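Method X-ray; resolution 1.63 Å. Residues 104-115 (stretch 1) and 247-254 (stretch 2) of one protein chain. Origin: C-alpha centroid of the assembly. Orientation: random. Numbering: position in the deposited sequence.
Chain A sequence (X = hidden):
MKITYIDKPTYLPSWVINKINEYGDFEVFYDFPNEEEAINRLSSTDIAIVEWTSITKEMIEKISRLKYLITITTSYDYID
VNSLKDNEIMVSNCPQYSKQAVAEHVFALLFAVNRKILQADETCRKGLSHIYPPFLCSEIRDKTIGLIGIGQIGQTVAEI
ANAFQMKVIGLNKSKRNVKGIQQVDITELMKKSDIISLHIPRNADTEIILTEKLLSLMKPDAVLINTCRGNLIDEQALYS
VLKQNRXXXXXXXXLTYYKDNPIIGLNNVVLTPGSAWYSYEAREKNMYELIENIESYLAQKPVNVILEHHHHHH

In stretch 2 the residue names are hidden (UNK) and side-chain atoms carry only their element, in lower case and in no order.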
# COMPACT_ATOMS: atom_id res chain seq x y z
N GLU A 104 7.52 -5.20 -1.61
CA GLU A 104 6.80 -3.96 -1.32
C GLU A 104 5.62 -3.77 -2.26
O GLU A 104 4.57 -3.26 -1.86
CB GLU A 104 7.74 -2.76 -1.38
CG GLU A 104 8.71 -2.74 -0.22
CD GLU A 104 9.58 -1.50 -0.14
OE1 GLU A 104 9.24 -0.47 -0.76
OE2 GLU A 104 10.62 -1.56 0.56
N HIS A 105 5.77 -4.20 -3.52
CA HIS A 105 4.66 -4.07 -4.46
C HIS A 105 3.48 -4.93 -4.06
O HIS A 105 2.33 -4.56 -4.35
CB HIS A 105 5.13 -4.47 -5.87
CG HIS A 105 4.28 -3.91 -6.96
ND1 HIS A 105 4.38 -2.60 -7.38
CD2 HIS A 105 3.35 -4.49 -7.75
CE1 HIS A 105 3.55 -2.40 -8.39
NE2 HIS A 105 2.90 -3.53 -8.63
N VAL A 106 3.72 -6.08 -3.44
CA VAL A 106 2.61 -6.89 -2.96
C VAL A 106 1.74 -6.07 -2.01
O VAL A 106 0.51 -6.09 -2.10
CB VAL A 106 3.13 -8.16 -2.25
CG1 VAL A 106 2.01 -8.86 -1.50
CG2 VAL A 106 3.78 -9.13 -3.26
N PHE A 107 2.38 -5.32 -1.11
CA PHE A 107 1.61 -4.50 -0.17
C PHE A 107 1.03 -3.28 -0.85
O PHE A 107 -0.08 -2.87 -0.52
CB PHE A 107 2.49 -4.14 1.03
CG PHE A 107 2.71 -5.30 1.94
CD1 PHE A 107 3.74 -6.21 1.69
CD2 PHE A 107 1.86 -5.53 3.00
CE1 PHE A 107 3.91 -7.31 2.50
CE2 PHE A 107 2.03 -6.63 3.83
CZ PHE A 107 3.06 -7.51 3.59
N ALA A 108 1.73 -2.71 -1.84
CA ALA A 108 1.13 -1.64 -2.64
C ALA A 108 -0.18 -2.11 -3.27
O ALA A 108 -1.20 -1.42 -3.19
CB ALA A 108 2.11 -1.18 -3.73
N LEU A 109 -0.16 -3.29 -3.90
CA LEU A 109 -1.37 -3.80 -4.54
C LEU A 109 -2.44 -4.16 -3.52
O LEU A 109 -3.62 -3.85 -3.72
CB LEU A 109 -1.03 -5.03 -5.37
CG LEU A 109 -0.25 -4.75 -6.64
CD1 LEU A 109 0.22 -6.08 -7.26
CD2 LEU A 109 -1.09 -3.96 -7.64
N LEU A 110 -2.05 -4.82 -2.43
CA LEU A 110 -3.00 -5.23 -1.41
C LEU A 110 -3.74 -4.03 -0.84
O LEU A 110 -4.97 -4.05 -0.71
CB LEU A 110 -2.27 -5.99 -0.29
CG LEU A 110 -3.01 -6.29 1.01
CD1 LEU A 110 -4.27 -7.11 0.77
CD2 LEU A 110 -2.08 -7.02 1.99
N PHE A 111 -3.01 -2.97 -0.50
CA PHE A 111 -3.64 -1.77 0.03
C PHE A 111 -4.49 -1.08 -1.02
O PHE A 111 -5.58 -0.58 -0.72
CB PHE A 111 -2.57 -0.82 0.57
CG PHE A 111 -2.04 -1.19 1.94
CD1 PHE A 111 -2.91 -1.49 3.00
CD2 PHE A 111 -0.67 -1.23 2.18
CE1 PHE A 111 -2.41 -1.83 4.26
CE2 PHE A 111 -0.17 -1.57 3.41
CZ PHE A 111 -1.04 -1.86 4.46
N ALA A 112 -4.02 -1.03 -2.28
CA ALA A 112 -4.80 -0.41 -3.34
C ALA A 112 -6.13 -1.12 -3.53
O ALA A 112 -7.17 -0.48 -3.76
CB ALA A 112 -3.99 -0.40 -4.65
N VAL A 113 -6.13 -2.46 -3.43
CA VAL A 113 -7.39 -3.21 -3.50
C VAL A 113 -8.22 -2.95 -2.25
O VAL A 113 -9.41 -2.61 -2.34
CB VAL A 113 -7.10 -4.71 -3.66
CG1 VAL A 113 -8.40 -5.52 -3.53
CG2 VAL A 113 -6.41 -5.01 -5.00
N ASN A 114 -7.60 -3.11 -1.07
CA ASN A 114 -8.35 -3.07 0.18
C ASN A 114 -9.00 -1.72 0.39
O ASN A 114 -10.14 -1.64 0.86
CB ASN A 114 -7.43 -3.40 1.35
CG ASN A 114 -7.74 -4.73 1.96
OD1 ASN A 114 -8.19 -5.65 1.27
ND2 ASN A 114 -7.52 -4.86 3.27
N ARG A 115 -8.30 -0.64 0.05
CA ARG A 115 -8.79 0.70 0.29
C ARG A 115 -9.50 1.28 -0.92
O ARG A 115 -9.96 2.43 -0.87
CB ARG A 115 -7.62 1.63 0.71
CG ARG A 115 -6.82 1.18 1.95
CD ARG A 115 -7.77 0.95 3.09
NE ARG A 115 -7.17 0.56 4.36
CZ ARG A 115 -7.15 1.33 5.46
NH1 ARG A 115 -7.59 2.57 5.41
NH2 ARG A 115 -6.66 0.86 6.60
N UNK A 247 -14.92 -12.86 -4.38
CA UNK A 247 -13.88 -12.40 -3.47
C UNK A 247 -13.89 -10.87 -3.46
O UNK A 247 -14.65 -10.24 -4.20
c UNK A 247 -10.56 -12.64 -5.50
c UNK A 247 -12.03 -12.41 -5.21
c UNK A 247 -12.47 -12.93 -3.84
c UNK A 247 -12.45 -14.44 -3.79
N UNK A 248 -13.04 -10.27 -2.63
CA UNK A 248 -13.02 -8.82 -2.53
C UNK A 248 -12.38 -8.18 -3.75
O UNK A 248 -12.89 -7.19 -4.29
n UNK A 248 -12.33 -6.81 1.23
c UNK A 248 -12.30 -8.37 -1.26
c UNK A 248 -12.10 -6.86 -1.20
n UNK A 248 -12.74 -7.50 3.39
c UNK A 248 -11.88 -7.18 2.43
n UNK A 248 -10.58 -7.23 2.67
c UNK A 248 -11.46 -6.45 0.11
N UNK A 249 -11.24 -8.70 -4.19
CA UNK A 249 -10.58 -8.15 -5.36
C UNK A 249 -9.25 -8.82 -5.62
O UNK A 249 -8.84 -9.73 -4.89
N UNK A 250 -8.59 -8.36 -6.67
CA UNK A 250 -7.30 -8.91 -7.05
C UNK A 250 -6.35 -7.79 -7.46
O UNK A 250 -6.77 -6.79 -8.06
c UNK A 250 -7.42 -9.92 -8.19
N UNK A 251 -5.08 -7.96 -7.13
CA UNK A 251 -4.05 -7.05 -7.58
C UNK A 251 -3.10 -7.83 -8.47
O UNK A 251 -2.47 -8.79 -8.01
N UNK A 252 -3.00 -7.45 -9.74
CA UNK A 252 -2.33 -8.29 -10.73
C UNK A 252 -1.28 -7.50 -11.48
O UNK A 252 -1.60 -6.53 -12.18
c UNK A 252 -4.13 -10.80 -10.25
c UNK A 252 -3.36 -8.88 -11.70
c UNK A 252 -5.59 -9.92 -12.11
c UNK A 252 -4.56 -9.56 -11.05
N UNK A 253 -0.02 -7.94 -11.38
CA UNK A 253 1.10 -7.34 -12.07
C UNK A 253 1.35 -8.00 -13.42
O UNK A 253 2.25 -7.56 -14.15
o UNK A 253 3.28 -5.31 -11.97
o UNK A 253 4.64 -7.00 -11.85
c UNK A 253 3.51 -6.51 -11.71
c UNK A 253 2.37 -7.41 -11.20
N UNK A 254 0.58 -9.03 -13.77
CA UNK A 254 0.66 -9.67 -15.08
C UNK A 254 -0.70 -10.25 -15.42
O UNK A 254 -1.46 -10.63 -14.53
o UNK A 254 1.97 -12.47 -16.79
o UNK A 254 2.39 -10.41 -17.38
c UNK A 254 2.05 -11.25 -16.52
c UNK A 254 1.73 -10.77 -15.11

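Position 247 carries four side-chain carbons, forked at the first, with one arm two carbons long, and touches nothing on stretch 1. That beta-branched pattern is isoleucine. Ile247 is buried, so its hydrocarbon bulk serves packing elsewhere in the structure.

At position 248 three carbons lead to a nitrogen and then to a carbon bearing two more nitrogens, one of which approaches Asn114 OD1. This guanidinium group means arginine. Arg248 NH1 donates a hydrogen bond of 3.2 Å to Asn114 OD1, which lies at the edge of the guanidinium, near its plane, where the N-H bonds point. A long, flexible side chain suits a site from which the last turn of the helix must be reached.

Position 249 has no side-chain atoms; its CA lies 3.9 Å from Val113 CG1. It is glycine. An ideal CB on Gly249 would point toward the helix and come within 2.8 Å of Val113 CG1, a clash.

Position 250 shows a single carbon, pointing away from the helix, so the contact is made by the backbone: the O of position 250 lies 3.6 Å from Val113 CG2. The residue is alanine, whose small apolar methyl suits this buried site.

Position 251 again lacks side-chain atoms, and its backbone O lies 3.9 Å from Leu109 CD1. It is a second glycine. Here the chains come closest in register, with 5.2 Å between Leu109 CA and Gly251 CA. An ideal CB would stand 2.9 Å from Leu109 CB, so the bare backbone is what fits.

Position 252 has four carbons forked at the second. Its CB points away from the helix, and its backbone N lies 4.3 Å from Leu109 CD1. This is leucine, a larger apolar side chain suited to burial.

Position 253 has two carbons, the second carrying two oxygens, one of which approaches His105 NE2. A short carboxylate suits this place, and the residue is aspartate. Asp253 OD1 is 3.8 Å from His105 NE2, close but not a hydrogen bond; both atoms find hydrogen-bond partners elsewhere in the structure.

Position 254 repeats the pattern but does not reach the helix: another aspartate. Asp254 is partly exposed, as a charged group readily can be.

The contact thus rests on a helix and a strand running roughly antiparallel, at 148°, with axes 7.7 Å apart at closest approach. Alternation turns the side chains of Ala250 and Leu252 away, while the two glycines leave room for Leu109 and Val113 against the backbone. Polar groups flank this apolar center: Arg248 with Asn114, and Asp253 near His105.

Stretch 2 247-254: IRGAGLDD
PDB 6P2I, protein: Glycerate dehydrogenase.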